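Local coordinates for type III export protein PSCE (Pseudomonas aeruginosa, PDB 2UWJ) that acts with PscG as a chaperone that keeps the needle protein PscF from polymerising too early in the cytoplasm, and is required for type III secretion needle assembly, at residues T10-A15 with S65-D70; T6-R11 with G17-A22; A32-E37 with Q52-L57. All coordinates share one frame; numbering follows the deposited sequence.

Contact 1: residues T10-A15 with S65-D70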
loop_
_atom_site.group_PDB
_atom_site.type_symbol
_atom_site.label_atom_id
_atom_site.label_comp_id
_atom_site.label_asym_id
_atom_site.label_seq_id
_atom_site.Cartn_x
_atom_site.Cartn_y
_atom_site.Cartn_z
ATOM N N THR A 10 1.166 -6.355 6.697
ATOM C CA THR A 10 -0.281 -6.420 6.967
ATOM C C THR A 10 -0.811 -7.707 6.312
ATOM O O THR A 10 -1.535 -8.501 6.941
ATOM C CB THR A 10 -0.984 -5.169 6.399
ATOM O OG1 THR A 10 -0.442 -4.016 7.053
ATOM C CG2 THR A 10 -2.495 -5.218 6.618
ATOM N N ARG A 11 -0.437 -7.930 5.056
ATOM C CA ARG A 11 -0.854 -9.133 4.346
ATOM C C ARG A 11 -0.531 -10.363 5.214
ATOM O O ARG A 11 -1.370 -11.246 5.401
ATOM C CB ARG A 11 -0.126 -9.215 3.006
ATOM C CG ARG A 11 -0.937 -9.634 1.813
ATOM C CD ARG A 11 -0.537 -8.752 0.586
ATOM N NE ARG A 11 0.860 -8.900 0.132
ATOM C CZ ARG A 11 1.699 -7.890 -0.144
ATOM N NH1 ARG A 11 1.318 -6.621 -0.015
ATOM N NH2 ARG A 11 2.931 -8.146 -0.568
ATOM N N LEU A 12 0.674 -10.406 5.769
ATOM C CA LEU A 12 1.094 -11.529 6.615
ATOM C C LEU A 12 0.465 -11.575 8.023
ATOM O O LEU A 12 0.591 -12.572 8.710
ATOM C CB LEU A 12 2.625 -11.510 6.783
ATOM C CG LEU A 12 3.561 -11.616 5.590
ATOM C CD1 LEU A 12 4.995 -11.317 6.080
ATOM C CD2 LEU A 12 3.491 -12.998 4.946
ATOM N N SER A 13 -0.176 -10.513 8.484
ATOM C CA SER A 13 -0.750 -10.533 9.831
ATOM C C SER A 13 -2.109 -11.264 9.871
ATOM O O SER A 13 -2.748 -11.376 10.934
ATOM C CB SER A 13 -0.937 -9.101 10.342
ATOM O OG SER A 13 -2.015 -8.459 9.659
ATOM N N VAL A 14 -2.534 -11.739 8.701
ATOM C CA VAL A 14 -3.792 -12.445 8.526
ATOM C C VAL A 14 -3.800 -13.817 9.220
ATOM O O VAL A 14 -2.821 -14.546 9.160
ATOM C CB VAL A 14 -4.079 -12.610 7.015
ATOM C CG1 VAL A 14 -5.098 -13.730 6.780
ATOM C CG2 VAL A 14 -4.593 -11.281 6.446
ATOM N N ALA A 15 -4.923 -14.140 9.868
ATOM C CA ALA A 15 -5.140 -15.400 10.606
ATOM C C ALA A 15 -4.520 -16.665 9.989
ATOM O O ALA A 15 -3.613 -17.258 10.565
ATOM C CB ALA A 15 -6.651 -15.615 10.816
ATOM N N SER A 65 10.869 -15.727 7.679
ATOM C CA SER A 65 10.854 -16.491 8.920
ATOM C C SER A 65 10.785 -15.587 10.112
ATOM O O SER A 65 10.031 -15.854 11.039
ATOM C CB SER A 65 12.100 -17.361 9.066
ATOM O OG SER A 65 12.010 -18.418 8.149
ATOM N N GLN A 66 11.576 -14.529 10.117
ATOM C CA GLN A 66 11.541 -13.590 11.241
ATOM C C GLN A 66 10.212 -12.801 11.303
ATOM O O GLN A 66 9.699 -12.496 12.394
ATOM C CB GLN A 66 12.708 -12.608 11.149
ATOM C CG GLN A 66 13.257 -12.216 12.532
ATOM C CD GLN A 66 13.060 -10.742 12.866
ATOM O OE1 GLN A 66 11.930 -10.248 12.983
ATOM N NE2 GLN A 66 14.166 -10.030 13.035
ATOM N N LEU A 67 9.642 -12.459 10.149
ATOM C CA LEU A 67 8.375 -11.713 10.161
ATOM C C LEU A 67 7.174 -12.563 10.667
ATOM O O LEU A 67 6.199 -12.031 11.211
ATOM C CB LEU A 67 8.045 -11.184 8.740
ATOM C CG LEU A 67 9.034 -10.142 8.139
ATOM C CD1 LEU A 67 8.518 -9.649 6.757
ATOM C CD2 LEU A 67 9.158 -8.958 9.066
ATOM N N THR A 68 7.250 -13.874 10.475
ATOM C CA THR A 68 6.154 -14.753 10.823
ATOM C C THR A 68 6.369 -15.648 12.014
ATOM O O THR A 68 5.509 -16.476 12.305
ATOM C CB THR A 68 5.812 -15.696 9.655
ATOM O OG1 THR A 68 6.944 -16.532 9.384
ATOM C CG2 THR A 68 5.445 -14.907 8.410
ATOM N N GLU A 69 7.493 -15.516 12.703
ATOM C CA GLU A 69 7.729 -16.401 13.827
ATOM C C GLU A 69 6.906 -15.978 15.027
ATOM O O GLU A 69 6.791 -14.772 15.316
ATOM C CB GLU A 69 9.202 -16.429 14.187
ATOM C CG GLU A 69 9.654 -15.260 15.002
ATOM C CD GLU A 69 11.137 -15.329 15.250
ATOM O OE1 GLU A 69 11.658 -14.448 15.971
ATOM O OE2 GLU A 69 11.781 -16.267 14.712
ATOM N N ASP A 70 6.326 -16.981 15.702
ATOM C CA ASP A 70 5.489 -16.773 16.894
ATOM C C ASP A 70 6.348 -16.700 18.150
ATOM O O ASP A 70 6.518 -15.628 18.724
ATOM C CB ASP A 70 4.457 -17.907 17.031
ATOM O OXT ASP A 70 6.884 -17.760 18.540
#
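Leu-12 joins the short helix 7-12 of this three-helix fold to the C-terminal part of helix 44-68, the second arm of the long antiparallel hairpin, by packing on Leu-67 and Thr-68. No hydrogen bond crosses between residues 10-15 and 65-70. The patch is small and apolar, burying 110 Å² in all, and it lies near the protein surface. A single methyl, CD1 of Leu-12, does the touching. It lies 4.0 Å from both CB and CD1 of Leu-67, so it rests along the flank of that side chain. The two leucine side chains cross at about a right angle. In Leu-12, CG stands anti to the carbonyl carbon, chi1 -60°, and this puts CD1 against Leu-67. Both CB atoms face the other segment, and the branches meet between the helices. The same Leu-12 CD1 also reaches the methyl CG2 of Thr-68, at 4.3 Å. OG1 of Thr-68 is hydrogen-bonded to O of Leu-64, back within its own helix. Ala-20 of helix 18-40 touches both Leu-12 and Thr-68, and Gln-19 of a PscG chain packs on Leu-67. Beyond Leu-12 the chain turns, and Thr-10 O takes two donors from Ser-13. They are the backbone N at 2.9 Å and the hydroxyl OG at 2.8 Å, with OG in the carbonyl plane on a lone pair.

Contact 2: residues T6-R11 with G17-A22; sequences TALETR and GTHAAA
Thr-6 OG1 is gripped twice by Glu-9, at the start of the helix whose Leu-8 and Arg-11 touch His-19. The hydroxyl donates to the anti lone pair of Glu-9 OE2, with 2.6 Å from OG1 to OE2. It also accepts a weak bond from the backbone N of Glu-9, 3.3 Å from OG1. Thr-6 is thus the N-cap of helix 7-12, and the carboxylate of Glu-9 is tied back to the cap.

The contact itself is made by the His-19 ring. Its CG is anti to the backbone N, chi1 -178°, which carries the ring out toward helix 7-12. The CG methylene of Arg-11 lies over one ring face. It sits 4.3 Å from the centroid of the His-19 ring, a CH-pi contact that falls nearer the rim on the CD2 side. The Arg-11 chain then bends at chi2 and chi3, bringing NE to 3.7 Å from His-19 NE2, which lies at the guanidinium edge, near its plane. This is not a hydrogen bond, and the guanidinium plane is turned 69° from the ring. His-19 NE2 is buried here with no polar partner in the model.

Leu-8 comes at the ring edge, in plane, with its CD1 3.8 Å from His-19 NE2. The guanidinium of Arg-11 is held from outside, by a salt bridge from NH2 to Glu-11 of a PscG chain and a hydrogen bond from NH1 to a polar side chain in a chain of another protein. His-19 also packs on Leu-12. The contact therefore fastens helix 7-12 to the first turn of helix 18-40, just across the connecting loop, with PscG packed against Leu-8 and His-19.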
loop_
_atom_site.group_PDB
_atom_site.type_symbol
_atom_site.label_atom_id
_atom_site.label_comp_id
_atom_site.label_asym_id
_atom_site.label_seq_id
_atom_site.Cartn_x
_atom_site.Cartn_y
_atom_site.Cartn_z
ATOM N N THR A 6 4.916 -1.992 6.763
ATOM C CA THR A 6 4.778 -2.271 5.340
ATOM C C THR A 6 3.496 -3.035 4.995
ATOM O O THR A 6 2.922 -3.739 5.843
ATOM C CB THR A 6 5.996 -3.076 4.811
ATOM O OG1 THR A 6 5.981 -4.382 5.394
ATOM C CG2 THR A 6 7.334 -2.388 5.201
ATOM N N ALA A 7 3.075 -2.892 3.738
ATOM C CA ALA A 7 1.877 -3.559 3.210
ATOM C C ALA A 7 2.029 -5.088 3.357
ATOM O O ALA A 7 1.105 -5.778 3.790
ATOM C CB ALA A 7 1.677 -3.172 1.729
ATOM N N LEU A 8 3.204 -5.613 2.999
ATOM C CA LEU A 8 3.468 -7.057 3.113
ATOM C C LEU A 8 3.194 -7.529 4.553
ATOM O O LEU A 8 2.533 -8.536 4.778
ATOM C CB LEU A 8 4.934 -7.358 2.724
ATOM C CG LEU A 8 5.477 -8.746 3.134
ATOM C CD1 LEU A 8 4.745 -9.840 2.359
ATOM C CD2 LEU A 8 6.985 -8.788 2.810
ATOM N N GLU A 9 3.696 -6.810 5.548
ATOM C CA GLU A 9 3.454 -7.234 6.929
ATOM C C GLU A 9 1.953 -7.279 7.254
ATOM O O GLU A 9 1.498 -8.154 7.991
ATOM C CB GLU A 9 4.186 -6.306 7.912
ATOM C CG GLU A 9 5.691 -6.507 7.858
ATOM C CD GLU A 9 6.439 -5.377 8.537
ATOM O OE1 GLU A 9 6.557 -5.407 9.795
ATOM O OE2 GLU A 9 6.863 -4.452 7.815
ATOM N N THR A 10 1.166 -6.355 6.697
ATOM C CA THR A 10 -0.281 -6.420 6.967
ATOM C C THR A 10 -0.811 -7.707 6.312
ATOM O O THR A 10 -1.535 -8.501 6.941
ATOM C CB THR A 10 -0.984 -5.169 6.399
ATOM O OG1 THR A 10 -0.442 -4.016 7.053
ATOM C CG2 THR A 10 -2.495 -5.218 6.618
ATOM N N ARG A 11 -0.437 -7.930 5.056
ATOM C CA ARG A 11 -0.854 -9.133 4.346
ATOM C C ARG A 11 -0.531 -10.363 5.214
ATOM O O ARG A 11 -1.370 -11.246 5.401
ATOM C CB ARG A 11 -0.126 -9.215 3.006
ATOM C CG ARG A 11 -0.937 -9.634 1.813
ATOM C CD ARG A 11 -0.537 -8.752 0.586
ATOM N NE ARG A 11 0.860 -8.900 0.132
ATOM C CZ ARG A 11 1.699 -7.890 -0.144
ATOM N NH1 ARG A 11 1.318 -6.621 -0.015
ATOM N NH2 ARG A 11 2.931 -8.146 -0.568
ATOM N N GLY A 17 -2.125 -18.295 7.734
ATOM C CA GLY A 17 -0.915 -17.916 7.036
ATOM C C GLY A 17 -0.897 -18.332 5.583
ATOM O O GLY A 17 0.159 -18.663 5.035
ATOM N N THR A 18 -2.056 -18.320 4.942
ATOM C CA THR A 18 -2.095 -18.701 3.550
ATOM C C THR A 18 -1.053 -17.941 2.713
ATOM O O THR A 18 -0.323 -18.557 1.931
ATOM C CB THR A 18 -3.521 -18.525 2.974
ATOM O OG1 THR A 18 -4.210 -19.784 3.079
ATOM C CG2 THR A 18 -3.492 -18.066 1.507
ATOM N N HIS A 19 -0.976 -16.622 2.878
ATOM C CA HIS A 19 -0.007 -15.840 2.108
ATOM C C HIS A 19 1.448 -16.185 2.454
ATOM O O HIS A 19 2.261 -16.379 1.563
ATOM C CB HIS A 19 -0.196 -14.322 2.296
ATOM C CG HIS A 19 0.762 -13.509 1.465
ATOM N ND1 HIS A 19 0.892 -13.682 0.098
ATOM C CD2 HIS A 19 1.690 -12.582 1.815
ATOM C CE1 HIS A 19 1.858 -12.901 -0.354
ATOM N NE2 HIS A 19 2.359 -12.224 0.666
ATOM N N ALA A 20 1.768 -16.283 3.737
ATOM C CA ALA A 20 3.134 -16.594 4.123
ATOM C C ALA A 20 3.577 -17.945 3.582
ATOM O O ALA A 20 4.672 -18.056 3.067
ATOM C CB ALA A 20 3.265 -16.608 5.608
ATOM N N ALA A 21 2.730 -18.974 3.713
ATOM C CA ALA A 21 3.090 -20.315 3.249
ATOM C C ALA A 21 3.313 -20.272 1.769
ATOM O O ALA A 21 4.289 -20.843 1.275
ATOM C CB ALA A 21 1.978 -21.322 3.588
ATOM N N ALA A 22 2.428 -19.583 1.052
ATOM C CA ALA A 22 2.525 -19.468 -0.401
ATOM C C ALA A 22 3.801 -18.737 -0.830
ATOM O O ALA A 22 4.480 -19.154 -1.780
ATOM C CB ALA A 22 1.322 -18.729 -0.968
#

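Contact 3: residues A32-E37 with Q52-L57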
loop_
_atom_site.group_PDB
_atom_site.type_symbol
_atom_site.label_atom_id
_atom_site.label_comp_id
_atom_site.label_asym_id
_atom_site.label_seq_id
_atom_site.Cartn_x
_atom_site.Cartn_y
_atom_site.Cartn_z
ATOM N N ALA A 32 15.670 -23.344 -5.225
ATOM C CA ALA A 32 16.087 -24.704 -5.671
ATOM C C ALA A 32 16.490 -24.692 -7.169
ATOM O O ALA A 32 17.483 -25.312 -7.544
ATOM C CB ALA A 32 14.949 -25.748 -5.383
ATOM N N GLU A 33 15.766 -23.949 -8.009
ATOM C CA GLU A 33 16.106 -23.871 -9.426
ATOM C C GLU A 33 17.442 -23.208 -9.558
ATOM O O GLU A 33 18.266 -23.574 -10.394
ATOM C CB GLU A 33 15.115 -23.029 -10.233
ATOM C CG GLU A 33 13.671 -23.458 -10.157
ATOM C CD GLU A 33 12.767 -22.656 -11.103
ATOM O OE1 GLU A 33 13.128 -21.505 -11.464
ATOM O OE2 GLU A 33 11.686 -23.172 -11.478
ATOM N N CYS A 34 17.643 -22.183 -8.733
ATOM C CA CYS A 34 18.882 -21.448 -8.754
ATOM C C CYS A 34 20.087 -22.381 -8.400
ATOM O O CYS A 34 21.140 -22.378 -9.065
ATOM C CB CYS A 34 18.733 -20.234 -7.774
ATOM S SG CYS A 34 19.929 -19.020 -8.055
ATOM N N ARG A 35 19.920 -23.197 -7.380
ATOM C CA ARG A 35 20.984 -24.104 -6.951
ATOM C C ARG A 35 21.210 -25.199 -8.001
ATOM O O ARG A 35 22.338 -25.612 -8.234
ATOM C CB ARG A 35 20.635 -24.714 -5.597
ATOM C CG ARG A 35 20.884 -23.750 -4.429
ATOM C CD ARG A 35 20.311 -24.309 -3.168
ATOM N NE ARG A 35 20.584 -23.459 -2.005
ATOM C CZ ARG A 35 19.910 -23.520 -0.852
ATOM N NH1 ARG A 35 18.920 -24.392 -0.720
ATOM N NH2 ARG A 35 20.224 -22.716 0.172
ATOM N N ARG A 36 20.140 -25.651 -8.628
ATOM C CA ARG A 36 20.284 -26.659 -9.686
ATOM C C ARG A 36 21.094 -26.068 -10.848
ATOM O O ARG A 36 22.033 -26.695 -11.341
ATOM C CB ARG A 36 18.911 -27.143 -10.186
ATOM C CG ARG A 36 18.140 -27.975 -9.164
ATOM C CD ARG A 36 16.958 -28.736 -9.829
ATOM N NE ARG A 36 16.016 -27.825 -10.483
ATOM C CZ ARG A 36 14.956 -27.281 -9.885
ATOM N NH1 ARG A 36 14.689 -27.566 -8.618
ATOM N NH2 ARG A 36 14.186 -26.420 -10.549
ATOM N N GLU A 37 20.776 -24.854 -11.278
ATOM C CA GLU A 37 21.522 -24.260 -12.377
ATOM C C GLU A 37 23.013 -24.001 -12.014
ATOM O O GLU A 37 23.904 -24.133 -12.863
ATOM C CB GLU A 37 20.841 -22.975 -12.891
ATOM C CG GLU A 37 21.558 -22.430 -14.119
ATOM C CD GLU A 37 20.938 -21.190 -14.725
ATOM O OE1 GLU A 37 21.583 -20.565 -15.614
ATOM O OE2 GLU A 37 19.819 -20.827 -14.336
ATOM N N GLN A 52 24.347 -14.242 -6.516
ATOM C CA GLN A 52 23.684 -13.073 -5.941
ATOM C C GLN A 52 22.174 -13.380 -5.862
ATOM O O GLN A 52 21.500 -13.052 -4.866
ATOM C CB GLN A 52 23.898 -11.844 -6.822
ATOM C CG GLN A 52 25.312 -11.235 -6.698
ATOM C CD GLN A 52 25.459 -9.931 -7.491
ATOM O OE1 GLN A 52 25.598 -9.950 -8.729
ATOM N NE2 GLN A 52 25.422 -8.787 -6.782
ATOM N N GLN A 53 21.632 -14.024 -6.908
ATOM C CA GLN A 53 20.226 -14.357 -6.864
ATOM C C GLN A 53 19.909 -15.328 -5.740
ATOM O O GLN A 53 18.892 -15.175 -5.023
ATOM C CB GLN A 53 19.763 -14.953 -8.189
ATOM C CG GLN A 53 18.317 -15.360 -8.087
ATOM C CD GLN A 53 17.613 -15.165 -9.401
ATOM O OE1 GLN A 53 17.198 -16.126 -10.045
ATOM N NE2 GLN A 53 17.489 -13.904 -9.820
ATOM N N ALA A 54 20.747 -16.359 -5.584
ATOM C CA ALA A 54 20.524 -17.316 -4.501
ATOM C C ALA A 54 20.616 -16.614 -3.133
ATOM O O ALA A 54 19.846 -16.901 -2.202
ATOM C CB ALA A 54 21.586 -18.466 -4.556
ATOM N N ARG A 55 21.575 -15.714 -2.987
ATOM C CA ARG A 55 21.672 -15.079 -1.679
ATOM C C ARG A 55 20.464 -14.168 -1.414
ATOM O O ARG A 55 20.038 -14.024 -0.264
ATOM C CB ARG A 55 22.979 -14.310 -1.568
ATOM C CG ARG A 55 24.260 -15.233 -1.419
ATOM C CD ARG A 55 25.452 -14.281 -1.333
ATOM N NE ARG A 55 26.722 -14.869 -1.748
ATOM C CZ ARG A 55 27.483 -14.416 -2.746
ATOM N NH1 ARG A 55 27.127 -13.342 -3.484
ATOM N NH2 ARG A 55 28.621 -15.040 -2.999
ATOM N N ALA A 56 19.934 -13.546 -2.464
ATOM C CA ALA A 56 18.748 -12.669 -2.300
ATOM C C ALA A 56 17.559 -13.501 -1.862
ATOM O O ALA A 56 16.801 -13.122 -0.996
ATOM C CB ALA A 56 18.410 -11.984 -3.606
ATOM N N LEU A 57 17.405 -14.667 -2.481
ATOM C CA LEU A 57 16.307 -15.570 -2.144
ATOM C C LEU A 57 16.469 -16.123 -0.730
ATOM O O LEU A 57 15.485 -16.178 0.036
ATOM C CB LEU A 57 16.252 -16.712 -3.179
ATOM C CG LEU A 57 15.689 -16.321 -4.542
ATOM C CD1 LEU A 57 15.972 -17.506 -5.583
ATOM C CD2 LEU A 57 14.183 -16.061 -4.404
#
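The side chain of Cys-34 is directed toward residues 52-57 of helix 44-68, where it meets Gln-53, Ala-54 and Leu-57. The sulfur is anti to the backbone N, chi1 -163°, and this torsion carries it out across the gap between the helices. SG lies 3.9 Å from CB of Ala-54 and 3.7 Å from the backbone N of the same residue. No hydrogen bond crosses the contact, so the sulfur acts as a packing group.

Gln-53 approaches the sulfur from another side, with its aliphatic part. Its CG is anti to the backbone N and lies 4.0 Å from Cys-34 SG. The chain bends at chi2, and the side chain of Gln-53 lies about 3 Å from a bound nickel ion, between nearest atoms. Leu-57 meets the root of the cysteine side chain instead, its CD1 4.5 Å from CB of Cys-34. Leu-50, one turn before Ala-54, also touches Cys-34.

The backbones are nearest at Cys-34 and Ala-54, whose CA atoms are 6.2 Å apart. The axes of the two segments approach to 9.5 Å. The neighbouring charges pair across the hairpin as well: Arg-35 forms a salt bridge with Glu-58, and Glu-37 forms one with Arg-46. On helix 44-68, Ala-56 packs on Trp-31, and Leu-57 on Leu-9, both of a PscG chain.

The helix segments run at 153° to each other, close to antiparallel. Cys-34 enters a pocket of four residues, Leu-50, Gln-53, Ala-54 and Leu-57. This is knobs-into-holes packing, characteristic of an antiparallel coiled-coil hairpin and consistent with the coiled coil predicted for residues 19-40.

How the contacts relate
Contacts 1 and 2 have centres 6 Å apart and share helix 7-12. They touch around Leu-12 and Ala-20. Together they attach that short helix to both arms of the hairpin, helices 18-40 and 44-68. Contact 3 joins the same two arms directly, on the opposite side of the chain's centre. Its centre is 24 Å from that of contact 1 and 22 Å from that of contact 2. Along the chain, contact 2 closes before contact 3 opens, and contact 1 spans contact 3. The two arms meet at contact 3, and the N-terminal helix is attached at the other end of the hairpin. Chains of the partner chaperone PscG pack on residues of all three contacts.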